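Local coordinates for protein ferredoxin--NADP reductase, apicoplast (Plasmodium falciparum, PDB 3JQQ) that transfers electrons between ferredoxin and NADP(H) in the apicoplast through a bound FAD, and may serve the last step of isoprenoid precursor synthesis there, at residues K287-R290 against Y291-D295. The protein carries 1 engineered substitution. Sequence-based numbering, arbitrary orientation.
Sequences KSIR and YKVMD. With A2P (adenosine-2'-5'-diphosphate), chain H.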
ATOM      1  N   LYS B 287       0.310  -7.087   3.178  1.00 29.10           N
ATOM      2  CA  LYS B 287       1.095  -7.505   4.338  1.00 29.94           C
ATOM      3  C   LYS B 287       0.289  -8.248   5.409  1.00 30.47           C
ATOM      4  O   LYS B 287       0.804  -9.161   6.055  1.00 30.41           O
ATOM      5  CB  LYS B 287       1.801  -6.299   4.964  1.00 30.01           C
ATOM      6  CG  LYS B 287       0.858  -5.209   5.446  1.00 30.60           C
ATOM      7  CD  LYS B 287       1.624  -4.051   6.067  1.00 31.57           C
ATOM      8  CE  LYS B 287       2.584  -3.426   5.069  1.00 31.88           C
ATOM      9  NZ  LYS B 287       3.343  -2.292   5.665  1.00 32.09           N
ATOM     10  N   SER B 288      -0.967  -7.854   5.598  1.00 31.32           N
ATOM     11  CA  SER B 288      -1.795  -8.417   6.658  1.00 32.37           C
ATOM     12  C   SER B 288      -2.027  -9.921   6.510  1.00 33.23           C
ATOM     13  O   SER B 288      -1.999 -10.647   7.504  1.00 33.27           O
ATOM     14  CB  SER B 288      -3.138  -7.687   6.730  1.00 32.22           C
ATOM     15  OG  SER B 288      -2.955  -6.307   6.998  1.00 32.51           O
ATOM     16  N   ILE B 289      -2.254 -10.401   5.291  1.00 34.50           N
ATOM     17  CA  ILE B 289      -2.458 -11.834   5.106  1.00 35.75           C
ATOM     18  C   ILE B 289      -1.564 -12.663   6.028  1.00 37.03           C
ATOM     19  O   ILE B 289      -2.014 -13.625   6.651  1.00 37.05           O
ATOM     20  CB  ILE B 289      -2.171 -12.246   3.648  1.00 35.53           C
ATOM     21  CG1 ILE B 289      -3.144 -11.551   2.700  1.00 35.09           C
ATOM     22  CG2 ILE B 289      -2.240 -13.757   3.494  1.00 35.39           C
ATOM     23  CD1 ILE B 289      -2.704 -11.576   1.254  1.00 34.10           C
ATOM     24  N   ARG B 290      -0.299 -12.265   6.109  1.00 38.71           N
ATOM     25  CA  ARG B 290       0.742 -13.038   6.790  1.00 40.47           C
ATOM     26  C   ARG B 290       0.370 -13.624   8.153  1.00 41.37           C
ATOM     27  O   ARG B 290       0.469 -14.833   8.364  1.00 41.45           O
ATOM     28  CB  ARG B 290       2.011 -12.194   6.933  1.00 40.58           C
ATOM     29  CG  ARG B 290       3.216 -12.965   7.450  1.00 41.73           C
ATOM     30  CD  ARG B 290       4.285 -12.024   7.984  1.00 43.73           C
ATOM     31  NE  ARG B 290       5.573 -12.692   8.145  1.00 45.33           N
ATOM     32  CZ  ARG B 290       6.568 -12.228   8.896  1.00 46.24           C
ATOM     33  NH1 ARG B 290       6.422 -11.095   9.569  1.00 46.58           N
ATOM     34  NH2 ARG B 290       7.707 -12.903   8.979  1.00 46.67           N
ATOM     35  N   TYR B 291      -0.044 -12.770   9.082  1.00 42.62           N
ATOM     36  CA  TYR B 291      -0.146 -13.182  10.480  1.00 43.92           C
ATOM     37  C   TYR B 291      -1.292 -14.149  10.776  1.00 44.58           C
ATOM     38  O   TYR B 291      -1.130 -15.087  11.557  1.00 44.60           O
ATOM     39  CB  TYR B 291      -0.183 -11.959  11.402  1.00 44.06           C
ATOM     40  CG  TYR B 291       1.094 -11.150  11.337  1.00 44.84           C
ATOM     41  CD1 TYR B 291       1.214 -10.074  10.465  1.00 45.63           C
ATOM     42  CD2 TYR B 291       2.190 -11.478  12.127  1.00 45.69           C
ATOM     43  CE1 TYR B 291       2.384  -9.338  10.394  1.00 46.27           C
ATOM     44  CE2 TYR B 291       3.364 -10.746  12.062  1.00 46.34           C
ATOM     45  CZ  TYR B 291       3.456  -9.678  11.193  1.00 46.59           C
ATOM     46  OH  TYR B 291       4.620  -8.945  11.123  1.00 46.86           O
ATOM     47  N   LYS B 292      -2.437 -13.931  10.140  1.00 45.50           N
ATOM     48  CA  LYS B 292      -3.581 -14.815  10.324  1.00 46.44           C
ATOM     49  C   LYS B 292      -3.259 -16.225   9.831  1.00 47.24           C
ATOM     50  O   LYS B 292      -3.565 -17.211  10.502  1.00 47.31           O
ATOM     51  CB  LYS B 292      -4.807 -14.257   9.597  1.00 46.36           C
ATOM     52  CG  LYS B 292      -6.133 -14.615  10.246  1.00 46.25           C
ATOM     53  CD  LYS B 292      -7.196 -13.583   9.910  1.00 46.01           C
ATOM     54  CE  LYS B 292      -8.339 -13.614  10.911  1.00 45.89           C
ATOM     55  NZ  LYS B 292      -9.280 -12.473  10.716  1.00 45.49           N
ATOM     56  N   VAL B 293      -2.631 -16.315   8.663  1.00 48.33           N
ATOM     57  CA  VAL B 293      -2.266 -17.606   8.090  1.00 49.44           C
ATOM     58  C   VAL B 293      -1.168 -18.290   8.899  1.00 50.39           C
ATOM     59  O   VAL B 293      -1.222 -19.497   9.137  1.00 50.41           O
ATOM     60  CB  VAL B 293      -1.803 -17.470   6.624  1.00 49.36           C
ATOM     61  CG1 VAL B 293      -1.148 -18.760   6.150  1.00 49.32           C
ATOM     62  CG2 VAL B 293      -2.973 -17.095   5.727  1.00 49.28           C
ATOM     63  N   MET B 294      -0.182 -17.520   9.305  1.00 51.66           N
ATOM     64  CA  MET B 294       0.948 -18.031  10.052  1.00 53.01           C
ATOM     65  C   MET B 294       0.567 -18.613  11.388  1.00 53.89           C
ATOM     66  O   MET B 294       1.092 -19.603  11.768  1.00 53.98           O
ATOM     67  CB  MET B 294       2.008 -16.960  10.228  1.00 53.01           C
ATOM     68  CG  MET B 294       2.710 -16.636   8.948  1.00 53.37           C
ATOM     69  SD  MET B 294       3.517 -18.054   8.243  1.00 54.18           S
ATOM     70  CE  MET B 294       5.168 -17.855   8.853  1.00 54.07           C
ATOM     71  N   ASP B 295      -0.374 -17.986  12.058  1.00 55.07           N
ATOM     72  CA  ASP B 295      -0.818 -18.404  13.356  1.00 56.20           C
ATOM     73  C   ASP B 295      -1.413 -19.774  13.373  1.00 56.90           C
ATOM     74  O   ASP B 295      -1.155 -20.546  14.240  1.00 57.02           O
ATOM     75  CB  ASP B 295      -1.799 -17.397  13.924  1.00 56.23           C
ATOM     76  CG  ASP B 295      -1.125 -16.405  14.819  1.00 56.56           C
ATOM     77  OD1 ASP B 295      -0.518 -16.852  15.813  1.00 56.89           O
ATOM     78  OD2 ASP B 295      -1.184 -15.177  14.546  1.00 56.78           O
TER
HETATM   79  P1  A2P H 416      -3.639  -5.403   9.927  1.00 19.04           P
HETATM   80  O1P A2P H 416      -4.591  -6.436   9.383  1.00 19.90           O
HETATM   81  O2P A2P H 416      -2.565  -4.982   8.954  1.00 19.79           O
HETATM   82  O3P A2P H 416      -3.127  -5.698  11.316  1.00 19.56           O
HETATM   83  P2  A2P H 416      -0.368  -0.268   8.464  1.00 23.47           P
HETATM   84  O4P A2P H 416      -0.051  -1.270   7.385  1.00 23.68           O
HETATM   85  O5P A2P H 416       0.482  -0.404   9.704  1.00 23.31           O
HETATM   86  O6P A2P H 416      -0.514   1.154   7.978  1.00 23.97           O
HETATM   87  O5' A2P H 416      -1.850  -0.672   8.956  1.00 21.71           O
HETATM   88  C5' A2P H 416      -2.513   0.126   9.935  1.00 20.54           C
HETATM   89  C4' A2P H 416      -3.842  -0.511  10.321  1.00 19.69           C
HETATM   90  O4' A2P H 416      -4.694  -0.620   9.171  1.00 19.32           O
HETATM   91  C3' A2P H 416      -3.640  -1.926  10.855  1.00 19.20           C
HETATM   92  O3' A2P H 416      -4.522  -2.139  11.959  1.00 19.17           O
HETATM   93  C2' A2P H 416      -4.069  -2.807   9.703  1.00 18.79           C
HETATM   94  O2' A2P H 416      -4.545  -4.084  10.121  1.00 19.06           O
HETATM   95  C1' A2P H 416      -5.200  -1.959   9.159  1.00 18.76           C
HETATM   96  N9  A2P H 416      -5.693  -2.472   7.857  1.00 18.60           N
HETATM   97  C8  A2P H 416      -5.132  -3.449   7.113  1.00 18.24           C
HETATM   98  N7  A2P H 416      -5.864  -3.689   5.996  1.00 17.92           N
HETATM   99  C5  A2P H 416      -6.919  -2.856   6.030  1.00 18.57           C
HETATM  100  C6  A2P H 416      -8.090  -2.578   5.165  1.00 18.64           C
HETATM  101  N6  A2P H 416      -8.278  -3.259   4.010  1.00 18.58           N
HETATM  102  N1  A2P H 416      -8.964  -1.625   5.567  1.00 19.23           N
HETATM  103  C2  A2P H 416      -8.791  -0.940   6.715  1.00 18.43           C
HETATM  104  N3  A2P H 416      -7.758  -1.139   7.539  1.00 18.42           N
HETATM  105  C4  A2P H 416      -6.810  -2.063   7.258  1.00 18.38           C
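Arg290 sets CD over one face of the ring of its neighbour Tyr291, 4.2 Å from the ring centroid in a CH-pi contact, and offset toward the rim. The arginine can reach along the ring because its CG stands anti to the backbone N (chi1 -172°) and the chain stays extended to NE. At the far end the guanidinium plane is turned 68° from the ring, and NH1 makes a weak, bent hydrogen bond of 3.2 Å to Tyr291 OH. The arginine thus touches the tyrosine twice, by CD and by NH1, on an exposed side of the helix.

Along the backbone, Tyr291 N bonds Ser288 O at 3.3 Å, and Met294 N bonds Arg290 O more closely at 2.9 Å. Met294 CG passes Arg290 CG at 4.0 Å, the two side chains crossing. Around the helix, Ile289 and Val293 run side by side, their CG2 methyls 4.1 Å apart.

At the N-terminal side, Ser288 OG donates a hydrogen bond to O2P of adenosine-2'-5'-diphosphate, the 2.4 Å separation being doubtfully short. Ser288, an NADP(+)-binding residue, thereby meets the 2'-phosphate that distinguishes NADP from NAD, on a ligand also bonded by Lys119 and Tyr258 of the second subunit.

Lys292 forms a salt bridge with Asp261 of helix 259-265. In the parallel-stranded NADP-binding domain, helix 289-298 follows strand 280-285; Ile289 packs on Ile283 of that strand, Ile176 of strand 173-178 and Val259 of helix 259-265, while Val293 touches Leu281 and Ile263.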